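PDB 5H3K: Slr0280 protein from Synechocystis sp., which is of unknown function but carries a phosphodiester glycosidase (NAGPA) domain and may cleave phosphodiester-linked sugars. Local coordinates for residues F176-E184 against D592-R600; G369-T380 against F492-G502. All coordinates share one frame; numbering follows the deposited sequence.

Contact 1. Residues F176-E184 against D592-R600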
# COMPACT_ATOMS: atom_id res chain seq x y z
N PHE A 176 -20.29 18.64 -2.88
CA PHE A 176 -19.16 17.75 -2.69
C PHE A 176 -19.34 16.97 -1.39
O PHE A 176 -19.87 17.51 -0.41
CB PHE A 176 -17.87 18.55 -2.63
CG PHE A 176 -17.63 19.39 -3.85
CD1 PHE A 176 -17.80 18.85 -5.12
CD2 PHE A 176 -17.27 20.72 -3.73
CE1 PHE A 176 -17.58 19.62 -6.26
CE2 PHE A 176 -17.04 21.50 -4.87
CZ PHE A 176 -17.20 20.95 -6.13
N TRP A 177 -18.90 15.72 -1.37
CA TRP A 177 -19.02 14.92 -0.16
C TRP A 177 -17.93 13.86 -0.09
O TRP A 177 -17.30 13.53 -1.10
CB TRP A 177 -20.42 14.27 -0.09
CG TRP A 177 -20.73 13.45 -1.30
CD1 TRP A 177 -21.27 13.89 -2.48
CD2 TRP A 177 -20.49 12.04 -1.46
NE1 TRP A 177 -21.40 12.84 -3.36
CE2 TRP A 177 -20.94 11.70 -2.77
CE3 TRP A 177 -19.96 11.05 -0.64
CZ2 TRP A 177 -20.85 10.40 -3.25
CZ3 TRP A 177 -19.88 9.75 -1.13
CH2 TRP A 177 -20.32 9.44 -2.43
N GLN A 178 -17.70 13.35 1.12
CA GLN A 178 -16.78 12.24 1.33
C GLN A 178 -17.33 11.35 2.43
O GLN A 178 -18.24 11.75 3.17
CB GLN A 178 -15.40 12.78 1.72
CG GLN A 178 -15.40 13.64 2.97
CD GLN A 178 -14.04 14.28 3.26
OE1 GLN A 178 -13.27 13.79 4.08
NE2 GLN A 178 -13.76 15.39 2.59
N VAL A 179 -16.81 10.12 2.51
CA VAL A 179 -17.28 9.17 3.52
C VAL A 179 -16.09 8.41 4.10
O VAL A 179 -15.20 8.01 3.37
CB VAL A 179 -18.37 8.21 2.95
CG1 VAL A 179 -17.92 7.57 1.64
CG2 VAL A 179 -18.78 7.15 3.98
N SER A 180 -16.07 8.26 5.43
CA SER A 180 -15.04 7.48 6.11
C SER A 180 -15.68 6.49 7.10
O SER A 180 -16.70 6.81 7.71
CB SER A 180 -14.06 8.41 6.82
OG SER A 180 -13.10 7.68 7.59
N GLN A 181 -15.10 5.30 7.25
CA GLN A 181 -15.63 4.32 8.19
C GLN A 181 -14.52 3.60 8.94
O GLN A 181 -13.52 3.17 8.35
CB GLN A 181 -16.52 3.29 7.49
CG GLN A 181 -17.08 2.21 8.44
CD GLN A 181 -18.18 1.38 7.81
OE1 GLN A 181 -18.54 1.58 6.66
NE2 GLN A 181 -18.72 0.43 8.57
N ALA A 182 -14.68 3.49 10.25
CA ALA A 182 -13.77 2.71 11.08
C ALA A 182 -14.60 1.77 11.90
O ALA A 182 -15.29 2.20 12.82
CB ALA A 182 -12.94 3.62 12.00
N ARG A 183 -14.52 0.47 11.58
CA ARG A 183 -15.37 -0.53 12.23
C ARG A 183 -16.85 -0.10 12.13
O ARG A 183 -17.35 0.14 11.03
CB ARG A 183 -14.94 -0.77 13.68
CG ARG A 183 -13.62 -1.53 13.82
CD ARG A 183 -13.04 -1.43 15.24
NE ARG A 183 -12.92 -0.04 15.68
CZ ARG A 183 -11.93 0.78 15.33
NH1 ARG A 183 -10.96 0.37 14.52
NH2 ARG A 183 -11.92 2.04 15.78
N GLU A 184 -17.53 0.04 13.26
CA GLU A 184 -18.97 0.34 13.27
C GLU A 184 -19.33 1.83 13.23
O GLU A 184 -20.52 2.18 13.19
CB GLU A 184 -19.65 -0.34 14.47
CG GLU A 184 -19.68 -1.86 14.39
CD GLU A 184 -18.33 -2.50 14.68
OE1 GLU A 184 -17.75 -2.22 15.74
OE2 GLU A 184 -17.86 -3.28 13.83
N ASP A 592 -9.02 0.39 -0.78
CA ASP A 592 -9.60 -0.79 -0.14
C ASP A 592 -10.18 -0.56 1.25
O ASP A 592 -10.95 -1.40 1.74
CB ASP A 592 -8.53 -1.87 -0.02
CG ASP A 592 -7.37 -1.44 0.88
OD1 ASP A 592 -6.73 -0.39 0.57
OD2 ASP A 592 -7.09 -2.12 1.88
N ARG A 593 -9.79 0.53 1.91
CA ARG A 593 -10.27 0.82 3.26
C ARG A 593 -10.12 2.29 3.53
O ARG A 593 -9.42 3.00 2.80
CB ARG A 593 -9.48 0.01 4.30
CG ARG A 593 -8.04 0.52 4.53
CD ARG A 593 -7.15 -0.53 5.21
NE ARG A 593 -7.75 -1.00 6.45
CZ ARG A 593 -7.38 -2.09 7.12
NH1 ARG A 593 -6.37 -2.84 6.70
NH2 ARG A 593 -8.02 -2.43 8.24
N SER A 594 -10.77 2.78 4.59
CA SER A 594 -10.59 4.17 4.98
C SER A 594 -9.22 4.40 5.58
O SER A 594 -8.73 3.56 6.35
CB SER A 594 -11.65 4.60 6.00
OG SER A 594 -12.91 4.69 5.37
N PRO A 595 -8.57 5.52 5.23
CA PRO A 595 -7.22 5.82 5.72
C PRO A 595 -7.09 5.71 7.24
O PRO A 595 -6.05 5.24 7.69
CB PRO A 595 -7.00 7.27 5.27
CG PRO A 595 -7.79 7.35 3.98
CD PRO A 595 -9.04 6.54 4.27
N VAL A 596 -8.12 6.08 8.01
CA VAL A 596 -8.01 5.98 9.48
C VAL A 596 -7.83 4.55 10.00
O VAL A 596 -7.32 4.36 11.11
CB VAL A 596 -9.21 6.63 10.23
CG1 VAL A 596 -9.28 8.12 9.91
CG2 VAL A 596 -10.53 5.92 9.88
N THR A 597 -8.24 3.55 9.23
CA THR A 597 -8.12 2.14 9.64
C THR A 597 -6.81 1.48 9.21
O THR A 597 -6.56 0.32 9.55
CB THR A 597 -9.30 1.28 9.11
OG1 THR A 597 -9.21 1.17 7.68
CG2 THR A 597 -10.64 1.89 9.49
N ALA A 598 -5.98 2.19 8.45
CA ALA A 598 -4.76 1.59 7.92
C ALA A 598 -3.60 1.88 8.87
O ALA A 598 -3.44 3.00 9.32
CB ALA A 598 -4.46 2.13 6.53
N ALA A 599 -2.80 0.87 9.17
CA ALA A 599 -1.72 1.03 10.15
C ALA A 599 -0.48 1.56 9.47
O ALA A 599 -0.35 1.46 8.25
CB ALA A 599 -1.41 -0.30 10.82
N ARG A 600 0.45 2.13 10.24
CA ARG A 600 1.76 2.45 9.67
C ARG A 600 2.43 1.14 9.32
O ARG A 600 2.31 0.16 10.06
CB ARG A 600 2.63 3.20 10.68
CG ARG A 600 1.99 4.47 11.18
CD ARG A 600 2.94 5.25 12.07
NE ARG A 600 2.52 6.64 12.12
CZ ARG A 600 3.11 7.58 12.86
NH1 ARG A 600 4.14 7.27 13.62
NH2 ARG A 600 2.65 8.83 12.83
O HOH W 1 -12.83 6.49 3.37
O HOH W 2 -10.39 7.82 6.91
O HOH W 3 -12.46 1.33 6.55
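Ser-180 and Ser-594 bring the two backbones to 5.7 Å between their CA atoms where the strand 177-182, the outermost of its four-stranded antiparallel sheet on this side, meets the loop that leads into strand 600-609. One direct hydrogen bond crosses: Gln-181 N gives its hydrogen to Ser-594 OG at 3.0 Å, almost straight at 170°. The serine hydroxyl stands anti to its own carbonyl carbon (chi1 -71°) and beside its own backbone N, from where it meets the amide of Gln-181. Ser-180 OG lies alongside, with Ser-594 CB among its nearest neighbours. Next along, methyl groups do the touching. Thr-597 CG2 sits 3.4 Å from Gln-181 O and also meets Ala-182 CB, while Val-596 CG2 reaches that same Ala-182 CB at 3.9 Å. The threonine CG2 stands anti to the carbonyl carbon (chi1 68°) and faces the strand, while OG1 is held mainly within the loop: it donates to Ser-594 O in the carbonyl plane, on a lone pair, and accepts from Arg-593 NE. Ser-594 O also takes the backbone N-H of Thr-597, so two donors close the short 3-10 turn 595-597. Outside the pair, Arg-593 NH1 bonds to Thr-582 O and Gly-579 O, and Gln-181 NE2 to Tyr-246 O. Three waters fill in the polar join. One links Val-179 O with Ser-594 OG, another Ser-180 OG with Val-596 N, and a third donates to Gln-181 O while accepting from Ser-594 N. With one direct bond, a few methyl contacts and several water bridges, the chemistry is that of a hydrated surface seam, in which an edge strand meets a loop held by its own hydrogen bonds and by bonds to neighbouring parts of the chain.

Contact 2. Residues G369-T380 against F492-G502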
# COMPACT_ATOMS: atom_id res chain seq x y z
N GLY A 369 8.52 -17.25 2.04
CA GLY A 369 8.09 -16.94 0.69
C GLY A 369 8.54 -15.56 0.25
O GLY A 369 8.54 -14.61 1.05
N ALA A 370 8.94 -15.45 -1.01
CA ALA A 370 9.44 -14.20 -1.58
C ALA A 370 9.17 -14.14 -3.07
O ALA A 370 9.06 -15.17 -3.74
CB ALA A 370 10.96 -14.05 -1.30
N ILE A 371 9.08 -12.91 -3.57
CA ILE A 371 9.00 -12.64 -5.01
C ILE A 371 10.22 -11.81 -5.42
O ILE A 371 10.69 -10.97 -4.66
CB ILE A 371 7.68 -11.90 -5.36
CG1 ILE A 371 7.49 -11.79 -6.88
CG2 ILE A 371 7.60 -10.51 -4.70
CD1 ILE A 371 6.22 -11.02 -7.29
N ALA A 372 10.75 -12.05 -6.62
CA ALA A 372 11.82 -11.21 -7.13
C ALA A 372 11.53 -10.89 -8.58
O ALA A 372 10.81 -11.64 -9.24
CB ALA A 372 13.18 -11.91 -6.99
N TRP A 373 12.08 -9.79 -9.08
CA TRP A 373 11.76 -9.35 -10.43
C TRP A 373 12.82 -8.45 -11.02
O TRP A 373 13.68 -7.94 -10.29
CB TRP A 373 10.41 -8.61 -10.45
CG TRP A 373 10.42 -7.29 -9.74
CD1 TRP A 373 10.69 -6.07 -10.28
CD2 TRP A 373 10.11 -7.06 -8.36
NE1 TRP A 373 10.60 -5.10 -9.32
CE2 TRP A 373 10.23 -5.68 -8.13
CE3 TRP A 373 9.75 -7.89 -7.28
CZ2 TRP A 373 10.01 -5.09 -6.88
CZ3 TRP A 373 9.54 -7.32 -6.04
CH2 TRP A 373 9.66 -5.93 -5.85
N ASN A 374 12.77 -8.24 -12.33
CA ASN A 374 13.64 -7.27 -12.97
C ASN A 374 12.81 -6.24 -13.75
O ASN A 374 11.58 -6.31 -13.76
CB ASN A 374 14.70 -7.95 -13.87
CG ASN A 374 14.08 -8.77 -15.02
OD1 ASN A 374 12.98 -8.48 -15.50
ND2 ASN A 374 14.80 -9.81 -15.46
N ASP A 375 13.49 -5.29 -14.39
CA ASP A 375 12.77 -4.22 -15.10
C ASP A 375 12.37 -4.60 -16.52
O ASP A 375 11.93 -3.76 -17.30
CB ASP A 375 13.59 -2.94 -15.10
CG ASP A 375 13.60 -2.27 -13.76
OD1 ASP A 375 12.88 -2.75 -12.85
OD2 ASP A 375 14.34 -1.28 -13.61
N GLN A 376 12.54 -5.88 -16.84
CA GLN A 376 12.07 -6.41 -18.11
C GLN A 376 10.79 -7.22 -17.90
O GLN A 376 10.25 -7.82 -18.83
CB GLN A 376 13.21 -7.18 -18.77
CG GLN A 376 14.44 -6.27 -18.95
CD GLN A 376 15.75 -7.01 -19.09
OE1 GLN A 376 15.99 -7.72 -20.07
NE2 GLN A 376 16.62 -6.86 -18.09
N GLY A 377 10.27 -7.19 -16.68
CA GLY A 377 8.98 -7.77 -16.39
C GLY A 377 9.01 -9.24 -16.01
O GLY A 377 7.96 -9.86 -15.85
N GLN A 378 10.20 -9.79 -15.87
CA GLN A 378 10.34 -11.18 -15.46
C GLN A 378 10.27 -11.30 -13.94
O GLN A 378 10.79 -10.44 -13.22
CB GLN A 378 11.66 -11.75 -15.95
CG GLN A 378 11.75 -11.83 -17.48
CD GLN A 378 13.14 -12.17 -17.95
OE1 GLN A 378 14.12 -11.52 -17.55
NE2 GLN A 378 13.25 -13.20 -18.78
N THR A 379 9.64 -12.37 -13.46
CA THR A 379 9.49 -12.62 -12.02
C THR A 379 9.91 -14.04 -11.64
O THR A 379 9.99 -14.92 -12.48
CB THR A 379 8.03 -12.43 -11.54
OG1 THR A 379 7.18 -13.38 -12.19
CG2 THR A 379 7.53 -11.02 -11.83
N THR A 380 10.16 -14.24 -10.35
CA THR A 380 10.32 -15.58 -9.79
C THR A 380 9.77 -15.58 -8.37
O THR A 380 9.75 -14.53 -7.72
CB THR A 380 11.80 -16.07 -9.79
OG1 THR A 380 11.83 -17.49 -9.67
CG2 THR A 380 12.61 -15.47 -8.62
N PHE A 492 17.03 -16.89 -7.75
CA PHE A 492 16.88 -15.57 -7.15
C PHE A 492 18.09 -14.69 -7.44
O PHE A 492 17.97 -13.46 -7.46
CB PHE A 492 16.63 -15.66 -5.64
CG PHE A 492 15.17 -15.80 -5.28
CD1 PHE A 492 14.38 -14.67 -5.12
CD2 PHE A 492 14.60 -17.05 -5.10
CE1 PHE A 492 13.03 -14.78 -4.78
CE2 PHE A 492 13.26 -17.18 -4.76
CZ PHE A 492 12.47 -16.05 -4.61
N ASN A 493 19.25 -15.30 -7.67
CA ASN A 493 20.45 -14.51 -7.94
C ASN A 493 20.39 -13.69 -9.23
O ASN A 493 21.17 -12.75 -9.43
CB ASN A 493 21.68 -15.42 -7.94
CG ASN A 493 21.90 -16.04 -6.59
OD1 ASN A 493 22.28 -15.36 -5.63
ND2 ASN A 493 21.64 -17.34 -6.49
N ALA A 494 19.45 -14.03 -10.11
CA ALA A 494 19.29 -13.30 -11.36
C ALA A 494 18.54 -11.98 -11.19
O ALA A 494 18.59 -11.13 -12.07
CB ALA A 494 18.58 -14.17 -12.39
N PHE A 495 17.84 -11.81 -10.07
CA PHE A 495 16.90 -10.68 -9.97
C PHE A 495 17.38 -9.59 -9.02
O PHE A 495 17.70 -9.87 -7.86
CB PHE A 495 15.50 -11.17 -9.56
CG PHE A 495 14.90 -12.14 -10.55
CD1 PHE A 495 14.17 -11.68 -11.63
CD2 PHE A 495 15.10 -13.52 -10.42
CE1 PHE A 495 13.61 -12.59 -12.57
CE2 PHE A 495 14.56 -14.42 -11.34
CZ PHE A 495 13.81 -13.96 -12.41
N PRO A 496 17.42 -8.34 -9.51
CA PRO A 496 17.98 -7.23 -8.73
C PRO A 496 16.99 -6.61 -7.76
O PRO A 496 17.43 -5.80 -6.95
CB PRO A 496 18.32 -6.20 -9.81
CG PRO A 496 17.26 -6.43 -10.87
CD PRO A 496 17.07 -7.95 -10.88
N ASN A 497 15.70 -6.96 -7.85
CA ASN A 497 14.68 -6.44 -6.94
C ASN A 497 13.90 -7.58 -6.31
O ASN A 497 13.64 -8.59 -6.95
CB ASN A 497 13.68 -5.54 -7.68
CG ASN A 497 14.35 -4.54 -8.59
OD1 ASN A 497 15.10 -3.68 -8.13
ND2 ASN A 497 14.07 -4.63 -9.89
N GLY A 498 13.53 -7.42 -5.05
CA GLY A 498 12.69 -8.44 -4.45
C GLY A 498 12.08 -8.08 -3.12
O GLY A 498 12.46 -7.10 -2.47
N MET A 499 11.13 -8.91 -2.70
CA MET A 499 10.39 -8.69 -1.47
C MET A 499 10.04 -10.03 -0.84
O MET A 499 9.40 -10.88 -1.48
CB MET A 499 9.11 -7.90 -1.76
CG MET A 499 8.15 -7.76 -0.58
SD MET A 499 8.83 -6.82 0.79
CE MET A 499 9.14 -5.23 0.03
N GLY A 500 10.43 -10.21 0.42
CA GLY A 500 9.99 -11.36 1.19
C GLY A 500 8.77 -11.05 2.05
O GLY A 500 8.54 -9.91 2.48
N ALA A 501 7.96 -12.07 2.29
CA ALA A 501 6.86 -11.97 3.24
C ALA A 501 6.48 -13.36 3.64
O ALA A 501 7.20 -14.02 4.41
CB ALA A 501 5.66 -11.19 2.69
N GLY A 502 5.34 -13.82 3.13
CA GLY A 502 4.95 -15.20 3.34
C GLY A 502 3.64 -15.37 4.09
O GLY A 502 3.11 -14.44 4.70
O HOH W 4 17.56 -9.89 -14.35
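Asn-374 OD1 is gripped by two backbone N-H groups, Gln-376 N at 3.0 Å and Gln-378 N at 3.1 Å, which come from opposite faces of the amide plane; the first makes an Asx turn. The amide's other end, ND2, donates to Gln-378 OE1 in plane with both groups, and a water joins it to Ala-494 O across the contact. Beyond this turn strand 369-373 runs antiparallel to strand 497-500. Ile-371 and Met-499 form a hydrogen-bonded pair through two 2.9 Å bonds, Ile-371 N to Met-499 O and Met-499 N to Ile-371 O. Trp-373 N donates to Asn-497 O, whereas Asn-497 N and ND2 both give weak bonds to Trp-373 O; Asn-497 OD1 takes Gln-357 N. On the face carrying Ile-371, Trp-373 and Met-499, Asn-497 CB lies over the five-membered ring of Trp-373, 3.7 Å from its centroid, a CH-pi contact. The indole CG takes the position between backbone N and carbonyl carbon (chi1 68°), which swings the ring across the neighbouring strand; its NE1 bonds to Leu-309 O. Ala-370 and Ala-372 line the other face, where Phe-492 of the 3-10 segment and Phe-495 of the loop leading into strand 497-500 fold back. Thr-380 CG2 sits over the centre of the Phe-492 ring, 3.9 Å from its centroid, and touches Phe-495 CE2 at 3.5 Å. Ala-372 CB packs 3.5 Å from Phe-495 CB. Gly-500 is the non-hydrogen-bonded partner of Ala-370, Gly-498 that of Ala-372. The arrangement is a beta hairpin, 369-373 with 379-380, extended antiparallel by strand 497-500 within a larger mixed sheet.

How the contacts relate
Contact 1 is a surface contact and contact 2 largely a buried one; they lie on opposite sides of the chain's centre, about 32 Å apart between centres, with nearest atoms about 13 Å apart. They share no strand or sheet, although contact 2 falls within the long stretch of chain that contact 1 closes. Segments 492-502 and 592-600 both belong to the phosphodiester glycosidase region of the chain. In contact 1 an edge strand meets a loop, and waters do much of the polar joining. Contact 2 pairs strands inside one sheet, where regular backbone bonds run between faces packed with aromatic and aliphatic side chains.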